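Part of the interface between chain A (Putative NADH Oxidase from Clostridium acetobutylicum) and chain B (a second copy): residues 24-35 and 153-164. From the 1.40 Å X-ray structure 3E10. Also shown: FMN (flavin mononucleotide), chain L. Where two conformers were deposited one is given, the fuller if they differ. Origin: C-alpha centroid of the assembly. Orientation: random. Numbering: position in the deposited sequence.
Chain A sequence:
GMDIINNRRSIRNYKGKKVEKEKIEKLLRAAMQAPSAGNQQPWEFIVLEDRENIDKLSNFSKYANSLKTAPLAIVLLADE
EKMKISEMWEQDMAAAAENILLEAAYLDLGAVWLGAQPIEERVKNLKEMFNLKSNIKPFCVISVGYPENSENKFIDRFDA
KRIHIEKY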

# COMPACT_ATOMS: atom_id res chain seq x y z
N ILE A 24 -5.77 -17.90 -6.15
CA ILE A 24 -5.75 -16.76 -7.08
C ILE A 24 -6.94 -15.84 -6.75
O ILE A 24 -6.78 -14.61 -6.65
CB ILE A 24 -5.82 -17.21 -8.57
CG1 ILE A 24 -4.56 -18.01 -8.92
CG2 ILE A 24 -5.95 -15.98 -9.51
CD1 ILE A 24 -4.55 -18.66 -10.30
N GLU A 25 -8.12 -16.41 -6.58
CA GLU A 25 -9.31 -15.62 -6.24
C GLU A 25 -9.09 -14.86 -4.94
O GLU A 25 -9.44 -13.69 -4.85
CB GLU A 25 -10.56 -16.49 -6.21
CG GLU A 25 -11.80 -15.70 -5.87
CD GLU A 25 -13.09 -16.44 -6.04
OE1 GLU A 25 -13.29 -17.09 -7.09
OE2 GLU A 25 -13.93 -16.31 -5.14
N LYS A 26 -8.52 -15.50 -3.93
CA LYS A 26 -8.26 -14.83 -2.66
C LYS A 26 -7.30 -13.65 -2.81
O LYS A 26 -7.49 -12.62 -2.17
CB LYS A 26 -7.72 -15.80 -1.61
CG LYS A 26 -8.81 -16.68 -0.98
CD LYS A 26 -8.23 -17.68 -0.02
CE LYS A 26 -9.30 -18.51 0.69
NZ LYS A 26 -10.24 -17.69 1.49
N LEU A 27 -6.28 -13.79 -3.66
CA LEU A 27 -5.36 -12.69 -3.91
C LEU A 27 -6.11 -11.48 -4.49
O LEU A 27 -5.84 -10.32 -4.10
CB LEU A 27 -4.22 -13.12 -4.86
CG LEU A 27 -3.25 -14.18 -4.31
CD1 LEU A 27 -2.26 -14.62 -5.42
CD2 LEU A 27 -2.53 -13.72 -3.03
N LEU A 28 -7.00 -11.75 -5.44
CA LEU A 28 -7.73 -10.70 -6.14
C LEU A 28 -8.77 -10.06 -5.21
O LEU A 28 -8.97 -8.85 -5.23
CB LEU A 28 -8.35 -11.22 -7.42
CG LEU A 28 -7.35 -11.62 -8.51
CD1 LEU A 28 -7.99 -12.60 -9.50
CD2 LEU A 28 -6.81 -10.34 -9.14
N ARG A 29 -9.42 -10.88 -4.37
CA ARG A 29 -10.31 -10.33 -3.34
C ARG A 29 -9.55 -9.42 -2.39
O ARG A 29 -10.05 -8.34 -2.04
CB ARG A 29 -11.01 -11.45 -2.57
CG ARG A 29 -12.08 -12.16 -3.40
CD ARG A 29 -12.77 -13.24 -2.59
NE ARG A 29 -13.79 -13.93 -3.41
CZ ARG A 29 -15.01 -13.49 -3.63
NH1 ARG A 29 -15.41 -12.35 -3.08
NH2 ARG A 29 -15.87 -14.21 -4.38
N ALA A 30 -8.36 -9.84 -1.99
CA ALA A 30 -7.59 -9.02 -1.06
C ALA A 30 -7.27 -7.66 -1.69
O ALA A 30 -7.42 -6.61 -1.05
CB ALA A 30 -6.26 -9.76 -0.65
N ALA A 31 -6.87 -7.66 -2.95
CA ALA A 31 -6.54 -6.44 -3.68
C ALA A 31 -7.73 -5.49 -3.64
O ALA A 31 -7.58 -4.31 -3.37
CB ALA A 31 -6.17 -6.76 -5.12
N MSE A 32 -8.90 -6.03 -3.94
CA MSE A 32 -10.09 -5.20 -4.11
C MSE A 32 -10.69 -4.73 -2.80
O MSE A 32 -11.60 -3.90 -2.82
CB MSE A 32 -11.11 -5.88 -5.02
CG MSE A 32 -10.54 -6.05 -6.39
SE MSE A 32 -11.88 -6.53 -7.74
CE MSE A 32 -11.01 -8.10 -8.37
N GLN A 33 -10.16 -5.21 -1.67
CA GLN A 33 -10.52 -4.66 -0.37
C GLN A 33 -9.65 -3.49 0.06
O GLN A 33 -9.84 -2.95 1.15
CB GLN A 33 -10.45 -5.71 0.72
CG GLN A 33 -11.48 -6.83 0.59
CD GLN A 33 -12.88 -6.30 0.59
OE1 GLN A 33 -13.64 -6.52 -0.38
NE2 GLN A 33 -13.27 -5.60 1.67
N ALA A 34 -8.67 -3.11 -0.76
CA ALA A 34 -7.83 -1.94 -0.42
C ALA A 34 -8.62 -0.65 -0.31
O ALA A 34 -9.67 -0.49 -0.94
CB ALA A 34 -6.74 -1.76 -1.47
N PRO A 35 -8.12 0.29 0.51
CA PRO A 35 -8.70 1.60 0.53
C PRO A 35 -8.38 2.27 -0.83
O PRO A 35 -7.43 1.88 -1.53
CB PRO A 35 -7.98 2.30 1.69
CG PRO A 35 -6.65 1.65 1.71
CD PRO A 35 -6.93 0.20 1.37
N LYS B 153 -15.57 -4.00 9.77
CA LYS B 153 -16.49 -5.05 9.32
C LYS B 153 -16.29 -5.23 7.82
O LYS B 153 -15.74 -4.37 7.15
CB LYS B 153 -17.94 -4.65 9.57
CG LYS B 153 -18.49 -3.56 8.65
CD LYS B 153 -19.95 -3.21 9.00
CE LYS B 153 -20.48 -2.07 8.17
NZ LYS B 153 -21.79 -1.55 8.68
N PHE B 154 -16.75 -6.35 7.30
CA PHE B 154 -16.54 -6.72 5.91
C PHE B 154 -17.58 -6.04 5.03
O PHE B 154 -18.77 -6.36 5.11
CB PHE B 154 -16.60 -8.25 5.78
CG PHE B 154 -16.41 -8.78 4.38
CD1 PHE B 154 -15.45 -8.28 3.53
CD2 PHE B 154 -17.14 -9.87 3.95
CE1 PHE B 154 -15.24 -8.80 2.27
CE2 PHE B 154 -16.94 -10.40 2.69
CZ PHE B 154 -15.98 -9.86 1.85
N ILE B 155 -17.12 -5.09 4.20
CA ILE B 155 -17.89 -4.56 3.07
C ILE B 155 -17.23 -5.21 1.85
O ILE B 155 -16.05 -5.00 1.58
CB ILE B 155 -17.87 -3.03 2.97
CG1 ILE B 155 -18.53 -2.40 4.20
CG2 ILE B 155 -18.49 -2.58 1.69
CD1 ILE B 155 -18.45 -0.87 4.24
N ASP B 156 -17.97 -6.05 1.14
CA ASP B 156 -17.42 -6.87 0.08
C ASP B 156 -17.35 -6.05 -1.20
O ASP B 156 -18.39 -5.72 -1.81
CB ASP B 156 -18.29 -8.11 -0.11
CG ASP B 156 -17.67 -9.12 -1.06
OD1 ASP B 156 -16.62 -8.85 -1.67
OD2 ASP B 156 -18.28 -10.21 -1.20
N ARG B 157 -16.13 -5.70 -1.59
CA ARG B 157 -15.89 -4.85 -2.76
C ARG B 157 -15.48 -5.66 -3.99
O ARG B 157 -15.14 -5.10 -5.04
CB ARG B 157 -14.82 -3.83 -2.44
CG ARG B 157 -15.17 -2.89 -1.30
CD ARG B 157 -15.49 -1.52 -1.79
NE ARG B 157 -15.99 -0.67 -0.71
CZ ARG B 157 -15.21 -0.10 0.20
NH1 ARG B 157 -13.90 -0.28 0.18
NH2 ARG B 157 -15.73 0.63 1.16
N PHE B 158 -15.50 -6.98 -3.87
CA PHE B 158 -15.08 -7.80 -5.00
C PHE B 158 -15.94 -7.52 -6.23
O PHE B 158 -17.17 -7.46 -6.15
CB PHE B 158 -15.19 -9.28 -4.65
CG PHE B 158 -14.66 -10.22 -5.72
CD1 PHE B 158 -13.29 -10.24 -6.07
CD2 PHE B 158 -15.51 -11.12 -6.35
CE1 PHE B 158 -12.82 -11.15 -7.02
CE2 PHE B 158 -15.03 -12.03 -7.31
CZ PHE B 158 -13.71 -12.04 -7.64
N ASP B 159 -15.29 -7.44 -7.39
CA ASP B 159 -15.97 -7.31 -8.66
C ASP B 159 -15.22 -8.15 -9.70
O ASP B 159 -14.18 -7.76 -10.16
CB ASP B 159 -16.00 -5.86 -9.08
CG ASP B 159 -16.73 -5.64 -10.40
OD1 ASP B 159 -17.19 -6.63 -11.06
OD2 ASP B 159 -16.85 -4.43 -10.75
N ALA B 160 -15.78 -9.29 -10.08
CA ALA B 160 -15.11 -10.19 -11.01
C ALA B 160 -14.88 -9.57 -12.38
O ALA B 160 -14.01 -10.04 -13.13
CB ALA B 160 -15.89 -11.51 -11.14
N LYS B 161 -15.62 -8.51 -12.72
CA LYS B 161 -15.43 -7.85 -14.02
C LYS B 161 -14.08 -7.17 -14.10
O LYS B 161 -13.63 -6.78 -15.18
CB LYS B 161 -16.51 -6.80 -14.29
CG LYS B 161 -17.90 -7.39 -14.45
CD LYS B 161 -18.89 -6.39 -15.03
CE LYS B 161 -18.97 -5.09 -14.23
NZ LYS B 161 -19.21 -5.32 -12.75
N ARG B 162 -13.42 -7.02 -12.95
CA ARG B 162 -12.08 -6.40 -12.93
C ARG B 162 -10.99 -7.41 -13.26
O ARG B 162 -9.81 -7.06 -13.31
CB ARG B 162 -11.79 -5.73 -11.59
CG ARG B 162 -12.77 -4.67 -11.19
CD ARG B 162 -13.00 -3.59 -12.24
NE ARG B 162 -13.97 -2.61 -11.71
CZ ARG B 162 -13.65 -1.56 -10.95
NH1 ARG B 162 -12.39 -1.24 -10.67
NH2 ARG B 162 -14.63 -0.79 -10.48
N ILE B 163 -11.37 -8.69 -13.43
CA ILE B 163 -10.39 -9.76 -13.66
C ILE B 163 -10.37 -10.14 -15.14
O ILE B 163 -11.40 -10.52 -15.69
CB ILE B 163 -10.70 -11.02 -12.82
CG1 ILE B 163 -10.75 -10.72 -11.31
CG2 ILE B 163 -9.69 -12.17 -13.11
CD1 ILE B 163 -11.35 -11.85 -10.42
N HIS B 164 -9.21 -9.94 -15.76
CA HIS B 164 -9.00 -10.25 -17.15
C HIS B 164 -8.11 -11.46 -17.24
O HIS B 164 -7.01 -11.49 -16.67
CB HIS B 164 -8.35 -9.04 -17.85
CG HIS B 164 -9.15 -7.78 -17.70
ND1 HIS B 164 -9.88 -7.26 -18.74
CD2 HIS B 164 -9.37 -6.98 -16.63
CE1 HIS B 164 -10.50 -6.17 -18.32
NE2 HIS B 164 -10.21 -5.98 -17.05
N1 FMN L . -10.71 9.44 3.70
C2 FMN L . -10.99 10.65 4.26
O2 FMN L . -11.94 10.76 5.05
N3 FMN L . -10.20 11.72 3.96
C4 FMN L . -9.17 11.68 3.04
O4 FMN L . -8.47 12.69 2.80
C4A FMN L . -8.88 10.43 2.48
N5 FMN L . -7.82 10.32 1.61
C5A FMN L . -7.50 9.06 1.11
C6 FMN L . -6.42 8.96 0.24
C7 FMN L . -6.05 7.73 -0.31
C7M FMN L . -4.85 7.62 -1.17
C8 FMN L . -6.77 6.59 0.06
C8M FMN L . -6.26 5.20 -0.32
C9 FMN L . -7.85 6.71 0.94
C9A FMN L . -8.24 7.93 1.46
N10 FMN L . -9.34 8.07 2.31
C10 FMN L . -9.64 9.32 2.86
C1' FMN L . -10.11 6.88 2.71
C2' FMN L . -11.06 6.47 1.58
O2' FMN L . -12.17 7.37 1.45
C3' FMN L . -11.60 5.07 1.86
O3' FMN L . -10.52 4.16 1.78
C4' FMN L . -12.74 4.62 0.92
O4' FMN L . -13.91 5.40 1.13
C5' FMN L . -13.11 3.15 1.04
O5' FMN L . -13.57 2.83 2.36
P FMN L . -12.76 1.78 3.26
O1P FMN L . -12.58 0.52 2.46
O2P FMN L . -11.43 2.37 3.60
O3P FMN L . -13.66 1.57 4.46
O HOH W 1 -14.26 -10.20 -1.44
O HOH W 2 -18.17 -11.39 -3.54
O HOH W 3 -12.06 -1.47 -1.72

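The contact sets the last turns of a helix in chain A against a loop of chain B and the start of the strand after it, and its polar logic centres on one side chain. Gln A33 has a CA-to-CB bond that points sideways, but chi1 and chi2 both in m bring its amide to the backbone of chain B. There both ends of the amide are used: NE2 of Gln A33 donates to O of Ile B155 at 2.8 Å, and OE1 of Gln A33 accepts from N of Arg B157 at 2.9 Å, both nearly straight. A primary amide carries a donor and an acceptor side by side, so it can pair with a peptide C=O and N-H on an extended chain as a neighbouring strand would. The residue is buried, and each end of its amide has a partner. Ile B155 contributes its carbonyl to this pairing, while the end of its side chain leads away from chain A.

The second polar group is built on Arg A29, which is held before it reaches across. Its NE and NH2 both donate to OE2 of Glu A25, one helical turn back, at 2.9 and 3.0 Å, in a salt bridge within the helix. The guanidinium then lies over one face of the Phe B158 ring, with CZ of Arg A29 4.0 Å from the centroid of that ring, a cation-pi contact that leaves the edge of the guanidinium free for hydrogen bonds. At that edge lies Asp B156, but the salt bridge is long, with NH1 of Arg A29 4.0 Å from OD1 of Asp B156. Two waters fill the gap. Each accepts from NH1 of Arg A29 and donates to the carboxylate, one to OD1 and the other to OD2 of Asp B156. OD1 of Asp B156 also accepts from N of Phe B158 at 3.1 Å, a bond that ties the loop to itself beside the aromatic ring.

Next to the arginine lies an apolar patch. The CA-to-CB bond of Met A32, a selenomethionine, points toward chain B, and the residue loses more area to the other stretch than any other residue here. Its CE lies 3.8 Å from CE1 of Phe B158 and 3.9 Å from CG1 of Ile B163, so a long, unbranched side chain reaches both. Leu A28, a turn earlier, adds CD1 at 3.6 Å from CD1 of Ile B163.

The CA-to-CB bond of Arg B157 points toward chain A, and CB of Arg B157 packs 3.2 Å from O of Met A32, while its guanidinium serves the cofactor. NH1 of Arg B157 donates to O1P of FMN at 2.8 Å; NH2 adds only weak bonds, to O5' and O1P. NH1 of Arg B157 also donates to a water 2.9 Å away, which lies within hydrogen-bonding reach of O of Met A32 and O of Ala A34, both carbonyls near the helix end. The same arginine thus links the dimer contact to the flavin phosphate.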